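Local coordinates for protein cytosol aminopeptidase (Coxiella burnetii, PDB 3IJ3) that probably removes amino acids from the N-termini of peptides, as a metal-dependent (manganese) aminopeptidase of the M17 family, at residues 217-222 with 339-344; 248-253 with 332-337; 277-282 with 448-453. One frame throughout, in Å; residues are numbered along the deposited sequence. Where two conformers were deposited one is given.

Contact 1. Residues 217-222 with 339-344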
# COMPACT_ATOMS: atom_id res chain seq x y z
N PRO A 217 34.64 11.63 -3.10
CA PRO A 217 33.86 11.14 -1.96
C PRO A 217 32.40 10.78 -2.22
O PRO A 217 31.87 9.91 -1.51
CB PRO A 217 33.97 12.30 -0.94
CG PRO A 217 34.21 13.52 -1.79
CD PRO A 217 35.09 13.01 -2.90
N ALA A 218 31.77 11.40 -3.21
CA ALA A 218 30.36 11.13 -3.47
C ALA A 218 30.20 9.78 -4.16
O ALA A 218 29.24 9.04 -3.90
CB ALA A 218 29.73 12.31 -4.29
N ILE A 219 31.15 9.43 -5.04
CA ILE A 219 31.12 8.09 -5.68
C ILE A 219 31.32 7.04 -4.59
O ILE A 219 30.60 6.02 -4.51
CB ILE A 219 32.21 7.95 -6.76
CG1 ILE A 219 32.07 9.04 -7.83
CG2 ILE A 219 32.15 6.55 -7.42
CD1 ILE A 219 33.18 8.99 -8.93
N TYR A 220 32.27 7.29 -3.69
CA TYR A 220 32.55 6.37 -2.62
C TYR A 220 31.36 6.18 -1.67
O TYR A 220 31.02 5.05 -1.32
CB TYR A 220 33.78 6.81 -1.83
CG TYR A 220 34.03 5.92 -0.65
CD1 TYR A 220 34.60 4.68 -0.84
CD2 TYR A 220 33.68 6.30 0.64
CE1 TYR A 220 34.82 3.81 0.25
CE2 TYR A 220 33.89 5.45 1.72
CZ TYR A 220 34.47 4.22 1.51
OH TYR A 220 34.66 3.37 2.57
N ALA A 221 30.72 7.27 -1.27
CA ALA A 221 29.59 7.18 -0.31
C ALA A 221 28.46 6.29 -0.84
O ALA A 221 27.94 5.43 -0.12
CB ALA A 221 29.06 8.59 0.06
N VAL A 222 28.13 6.46 -2.11
CA VAL A 222 27.05 5.66 -2.72
C VAL A 222 27.42 4.19 -2.80
O VAL A 222 26.63 3.35 -2.44
CB VAL A 222 26.65 6.21 -4.11
CG1 VAL A 222 25.74 5.27 -4.86
CG2 VAL A 222 26.00 7.57 -3.97
N LEU A 339 27.32 10.93 -10.42
CA LEU A 339 27.59 11.75 -11.62
C LEU A 339 28.16 13.13 -11.26
O LEU A 339 28.97 13.67 -11.99
CB LEU A 339 26.34 11.92 -12.47
CG LEU A 339 25.92 10.68 -13.25
CD1 LEU A 339 24.55 10.89 -13.90
CD2 LEU A 339 26.98 10.31 -14.29
N ALA A 340 27.72 13.69 -10.13
CA ALA A 340 28.20 15.01 -9.68
C ALA A 340 29.72 15.06 -9.57
O ALA A 340 30.34 16.06 -9.95
CB ALA A 340 27.55 15.41 -8.34
N ASP A 341 30.32 14.00 -9.03
CA ASP A 341 31.77 13.94 -8.93
C ASP A 341 32.44 13.79 -10.29
O ASP A 341 33.49 14.38 -10.52
CB ASP A 341 32.21 12.80 -8.01
CG ASP A 341 32.29 13.22 -6.55
OD1 ASP A 341 32.02 14.39 -6.23
OD2 ASP A 341 32.70 12.36 -5.73
N ALA A 342 31.86 12.99 -11.17
CA ALA A 342 32.44 12.80 -12.51
C ALA A 342 32.36 14.12 -13.26
O ALA A 342 33.30 14.51 -13.95
CB ALA A 342 31.71 11.67 -13.28
N LEU A 343 31.23 14.81 -13.14
CA LEU A 343 31.06 16.11 -13.80
C LEU A 343 32.02 17.18 -13.27
O LEU A 343 32.57 17.97 -14.05
CB LEU A 343 29.60 16.60 -13.74
CG LEU A 343 28.57 15.86 -14.56
CD1 LEU A 343 27.15 16.30 -14.14
CD2 LEU A 343 28.78 16.01 -16.08
N ALA A 344 32.21 17.22 -11.95
CA ALA A 344 33.13 18.15 -11.31
C ALA A 344 34.54 17.93 -11.86
O ALA A 344 35.30 18.89 -12.08
CB ALA A 344 33.12 17.98 -9.76
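A218 and D341 meet where helix segments 217-222 and 339-344 run nearly antiparallel, with axes 8.3 Å apart at closest approach and 160° between their N-to-C directions. This is an antiparallel helix pair on the sheet of the M17 catalytic domain, in which a carboxylate of one helix meets the first turn of the other. D341 supplies nearly all of its side of the contact. Its CB points toward segment 217-222, and OD2 reaches the first turn of helix 217-223. A218 N donates to D341 OD2 at 2.9 Å. The bond is bent, 138° at the hydrogen, and reaches OD2 on its syn side, 34° out of the carboxylate plane. I219 N adds a second, weak bond to D341 OD2 at 3.4 Å. One oxygen therefore gathers two successive N-H groups of the first turn, where no earlier residue of the helix can offer a carbonyl. P217 N is near but has no hydrogen to give. The other oxygen, OD1, accepts a hydrogen bond from R321 N. With both oxygens engaged, the buried carboxylate is fixed in rotation. The helix start would probably stabilise its negative charge.

I219 adds an apolar contact. Its CG1 branch lies beside the backbone N and continues extended to CD1, across the D341 side chain. I219 CG1 is 3.8 Å from D341 CB. I219 and A342 both pack on P301 of strand 295-305, so the helix pair rests against the sheet. Beside the bent hydrogen bond, the A218 CB methyl lies 3.3 Å from D341 OD2.

Contact 2. Residues 248-253 with 332-337; sequences VGKGVC and DAEGRV. With LI (lithium ion), chain C; SO4 (sulfate ion), chain D; SO4 (sulfate ion), chain F.
The carboxylate of E334 receives V252 and K250 at its OE2 end, while the guanidinium of R336 has A333 CB over one face, 3.5 Å above the plane. The guanidinium edge is taken by two sulfate ions, both in plane and probably from the crystallisation liquor. R336 NH1 and NH2 both hydrogen-bond the outer one. V252 CG2 comes to 3.6 Å from E334 OE2, approaching from the opposite direction. The K250 side chain crosses that of E334 at about a right angle, with K250 CE 3.7 Å from E334 OE2. K250 CE also packs against G335 CA at 3.7 Å.

E334 OE2 binds the lithium ion at 1.9 Å. A bend at chi2 (-64°) turns the E334 chain back toward the metal. D255, D273 and a water complete the site, which in M17 relatives holds catalytic metals. The sulfate between K250 and R336 sits at the start of helix 335-347. G335 N donates to O1 of this sulfate at 3.0 Å, and R336 NE to its O2 at 2.8 Å. K250 NZ donates to its O3 at 3.0 Å and also makes a salt bridge with D273. This anion probably marks the place of the bicarbonate seen in M17 relatives.

K250 lies at a break in strand 244-252, between parallel strands 295-305 and 353-359. Helix 335-347 packs on that strand through L339 and A342 against V248. V337 and E334 touch helix 217-223.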
# COMPACT_ATOMS: atom_id res chain seq x y z
N VAL A 248 30.33 11.26 -20.08
CA VAL A 248 30.13 10.79 -18.73
C VAL A 248 28.96 9.82 -18.70
O VAL A 248 27.90 10.07 -19.28
CB VAL A 248 29.88 11.97 -17.81
CG1 VAL A 248 29.65 11.48 -16.34
CG2 VAL A 248 31.03 12.99 -17.88
N GLY A 249 29.13 8.67 -18.06
CA GLY A 249 28.06 7.70 -17.98
C GLY A 249 27.84 7.08 -16.60
O GLY A 249 28.78 6.67 -15.94
N LYS A 250 26.58 7.01 -16.19
CA LYS A 250 26.20 6.45 -14.90
C LYS A 250 26.36 4.93 -14.90
O LYS A 250 25.64 4.22 -15.60
CB LYS A 250 24.75 6.83 -14.58
CG LYS A 250 24.15 6.18 -13.31
CD LYS A 250 22.67 6.50 -13.21
CE LYS A 250 21.94 5.57 -12.24
NZ LYS A 250 20.45 5.83 -12.27
N GLY A 251 27.30 4.44 -14.09
CA GLY A 251 27.61 3.02 -13.99
C GLY A 251 27.12 2.37 -12.72
O GLY A 251 27.90 1.73 -12.02
N VAL A 252 25.82 2.49 -12.42
CA VAL A 252 25.27 1.83 -11.21
C VAL A 252 24.96 0.40 -11.64
O VAL A 252 23.91 0.11 -12.23
CB VAL A 252 24.07 2.58 -10.65
CG1 VAL A 252 23.45 1.86 -9.46
CG2 VAL A 252 24.51 3.98 -10.22
N CYS A 253 25.89 -0.51 -11.35
CA CYS A 253 25.81 -1.91 -11.80
C CYS A 253 24.59 -2.65 -11.29
O CYS A 253 24.06 -3.55 -11.98
CB CYS A 253 27.12 -2.61 -11.50
SG CYS A 253 28.48 -1.88 -12.53
N ASP A 332 17.88 6.35 -3.09
CA ASP A 332 17.60 5.78 -4.41
C ASP A 332 17.76 6.86 -5.52
O ASP A 332 17.52 6.58 -6.69
CB ASP A 332 16.21 5.16 -4.41
CG ASP A 332 15.92 4.31 -5.65
OD1 ASP A 332 16.84 3.85 -6.33
OD2 ASP A 332 14.73 4.08 -5.93
N ALA A 333 18.14 8.09 -5.17
CA ALA A 333 18.48 9.12 -6.18
C ALA A 333 20.01 9.20 -6.15
O ALA A 333 20.61 10.26 -6.00
CB ALA A 333 17.83 10.50 -5.86
N GLU A 334 20.65 8.05 -6.29
CA GLU A 334 22.12 7.91 -6.16
C GLU A 334 22.89 8.22 -7.44
O GLU A 334 24.08 8.59 -7.40
CB GLU A 334 22.49 6.47 -5.73
CG GLU A 334 22.59 5.38 -6.83
CD GLU A 334 21.29 5.09 -7.55
OE1 GLU A 334 20.23 5.33 -6.96
OE2 GLU A 334 21.33 4.64 -8.73
N GLY A 335 22.24 8.03 -8.58
CA GLY A 335 22.91 8.23 -9.87
C GLY A 335 23.43 9.64 -10.04
O GLY A 335 24.57 9.86 -10.48
N ARG A 336 22.60 10.60 -9.71
CA ARG A 336 23.00 12.01 -9.83
C ARG A 336 24.13 12.35 -8.87
O ARG A 336 24.96 13.22 -9.16
CB ARG A 336 21.79 12.91 -9.61
CG ARG A 336 21.29 12.96 -8.19
CD ARG A 336 19.83 13.44 -8.07
NE ARG A 336 18.89 12.52 -8.68
CZ ARG A 336 17.56 12.67 -8.63
NH1 ARG A 336 17.00 13.71 -8.01
NH2 ARG A 336 16.78 11.79 -9.22
N VAL A 337 24.15 11.67 -7.71
CA VAL A 337 25.21 11.90 -6.69
C VAL A 337 26.59 11.44 -7.22
O VAL A 337 27.57 12.20 -7.15
CB VAL A 337 24.87 11.24 -5.34
CG1 VAL A 337 26.02 11.38 -4.32
CG2 VAL A 337 23.55 11.81 -4.77
LI LI C . 19.82 4.21 -9.85
S SO4 D . 19.22 8.94 -10.22
O1 SO4 D . 19.42 7.74 -9.42
O2 SO4 D . 19.86 10.04 -9.49
O3 SO4 D . 19.80 8.67 -11.52
O4 SO4 D . 17.77 9.22 -10.36
S SO4 F . 13.38 13.41 -7.81
O1 SO4 F . 12.60 12.28 -7.31
O2 SO4 F . 14.30 13.90 -6.79
O3 SO4 F . 14.11 13.10 -9.02
O4 SO4 F . 12.43 14.48 -8.14
O HOH W 1 18.32 5.36 -9.50

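Contact 3. Residues 277-282 with 448-453; sequences AAHALG and FDIFAW
The contact is mainly a CH-pi interaction between H279 and I450. I450 CD1 stands 3.3 Å from the centroid of the H279 imidazole and only 8° off the ring normal, so the methyl sits over the centre of one face. The two side chains approach from opposite directions. I450 CG1 lies between the backbone N and the carbonyl carbon (chi1 61°), and the extended second torsion carries CD1 out to the ring.

Van der Waals contact adds a smaller share. A452 CB meets the ring obliquely, 4.0 Å from H279 CE1. A452 has positive phi, at the break in strand 445-454, and its CB points toward the helix.

Hydrogen bonds to other residues set the ring. H279 ND1 pairs with G275 O, one turn back in the same helix, and NE2 with M468 N. This pattern is consistent with a proton on ND1. Both ring nitrogens of the buried histidine are thus satisfied, and the ring is held as a flat surface for the methyl.

Helix 275-289 belongs to the connection between the parallel, paired strands 244-252 and 295-305, a beta-alpha-beta crossover of the M17 catalytic fold, and here packs on strand 445-454 of the same sheet.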
# COMPACT_ATOMS: atom_id res chain seq x y z
N ALA A 277 26.47 4.21 -18.59
CA ALA A 277 27.89 3.89 -18.76
C ALA A 277 28.06 3.14 -20.08
O ALA A 277 29.01 3.41 -20.85
CB ALA A 277 28.40 3.02 -17.59
N ALA A 278 27.17 2.18 -20.34
CA ALA A 278 27.27 1.41 -21.61
C ALA A 278 27.15 2.34 -22.82
O ALA A 278 27.89 2.19 -23.82
CB ALA A 278 26.24 0.30 -21.65
N HIS A 279 26.21 3.28 -22.75
CA HIS A 279 26.01 4.26 -23.83
C HIS A 279 27.23 5.15 -24.01
O HIS A 279 27.66 5.40 -25.15
CB HIS A 279 24.77 5.12 -23.56
CG HIS A 279 23.50 4.46 -23.97
ND1 HIS A 279 22.99 3.35 -23.32
CD2 HIS A 279 22.66 4.74 -24.98
CE1 HIS A 279 21.88 2.98 -23.92
NE2 HIS A 279 21.65 3.80 -24.93
N ALA A 280 27.76 5.66 -22.90
CA ALA A 280 28.94 6.53 -22.98
C ALA A 280 30.13 5.74 -23.57
O ALA A 280 30.85 6.25 -24.43
CB ALA A 280 29.27 7.12 -21.60
N LEU A 281 30.31 4.48 -23.14
CA LEU A 281 31.37 3.65 -23.69
C LEU A 281 31.13 3.38 -25.19
O LEU A 281 32.06 3.45 -26.00
CB LEU A 281 31.46 2.31 -22.93
CG LEU A 281 32.47 1.31 -23.47
CD1 LEU A 281 33.91 1.91 -23.54
CD2 LEU A 281 32.45 0.01 -22.65
N GLY A 282 29.88 3.11 -25.57
CA GLY A 282 29.57 2.84 -26.99
C GLY A 282 29.82 4.05 -27.88
O GLY A 282 30.43 3.92 -28.96
N PHE A 448 21.45 13.29 -21.00
CA PHE A 448 20.46 12.40 -21.53
C PHE A 448 19.95 11.45 -20.46
O PHE A 448 20.76 10.76 -19.78
CB PHE A 448 21.02 11.54 -22.68
CG PHE A 448 21.19 12.27 -23.95
CD1 PHE A 448 20.15 12.35 -24.86
CD2 PHE A 448 22.38 12.90 -24.25
CE1 PHE A 448 20.31 13.05 -26.04
CE2 PHE A 448 22.54 13.59 -25.45
CZ PHE A 448 21.51 13.67 -26.33
N ASP A 449 18.63 11.44 -20.27
CA ASP A 449 17.97 10.48 -19.38
C ASP A 449 17.38 9.46 -20.33
O ASP A 449 16.56 9.79 -21.21
CB ASP A 449 16.88 11.12 -18.54
CG ASP A 449 17.42 11.97 -17.43
OD1 ASP A 449 18.49 11.62 -16.91
OD2 ASP A 449 16.77 12.99 -17.08
N ILE A 450 17.81 8.21 -20.17
CA ILE A 450 17.37 7.14 -21.07
C ILE A 450 16.83 5.92 -20.31
O ILE A 450 17.21 5.70 -19.15
CB ILE A 450 18.56 6.67 -21.95
CG1 ILE A 450 19.70 6.14 -21.08
CG2 ILE A 450 19.08 7.80 -22.85
CD1 ILE A 450 20.87 5.53 -21.86
N PHE A 451 15.97 5.14 -20.95
CA PHE A 451 15.43 3.94 -20.29
C PHE A 451 16.35 2.71 -20.57
O PHE A 451 16.48 1.83 -19.72
CB PHE A 451 13.99 3.74 -20.74
CG PHE A 451 13.29 2.62 -20.04
CD1 PHE A 451 13.00 2.70 -18.71
CD2 PHE A 451 12.86 1.52 -20.74
CE1 PHE A 451 12.35 1.67 -18.05
CE2 PHE A 451 12.19 0.50 -20.08
CZ PHE A 451 11.94 0.58 -18.75
N ALA A 452 16.97 2.68 -21.75
CA ALA A 452 17.97 1.67 -22.12
C ALA A 452 17.47 0.24 -22.12
O ALA A 452 18.24 -0.67 -21.88
CB ALA A 452 19.22 1.80 -21.21
N TRP A 453 16.19 0.04 -22.44
CA TRP A 453 15.59 -1.28 -22.39
C TRP A 453 14.35 -1.38 -23.27
O TRP A 453 13.62 -0.39 -23.40
CB TRP A 453 15.20 -1.56 -20.93
CG TRP A 453 14.72 -2.94 -20.59
CD1 TRP A 453 13.44 -3.40 -20.63
CD2 TRP A 453 15.52 -4.03 -20.12
NE1 TRP A 453 13.40 -4.72 -20.23
CE2 TRP A 453 14.66 -5.12 -19.91
CE3 TRP A 453 16.88 -4.18 -19.86
CZ2 TRP A 453 15.11 -6.34 -19.44
CZ3 TRP A 453 17.32 -5.40 -19.40
CH2 TRP A 453 16.46 -6.46 -19.22

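All three contacts belong to the catalytic domain and rest on its large mixed sheet. Along the chain the order is 217-222, 248-253, 277-282, 332-337, 339-344, 448-453. Contact 2 therefore lies within the span of contact 1, and contact 3 crosses both. The centres of contacts 1 and 2 are about 9 Å apart, and both use helix 335-347. The centre of contact 3 is about 11 Å from that of contact 2 and about 18 Å from that of contact 1, without touching the latter. K250 O and A277 N, 3.1 Å apart, probably form a hydrogen bond joining contacts 2 and 3. Contact 2, with the metal site, touches both the helix pair of contact 1 and the helix-strand contact 3.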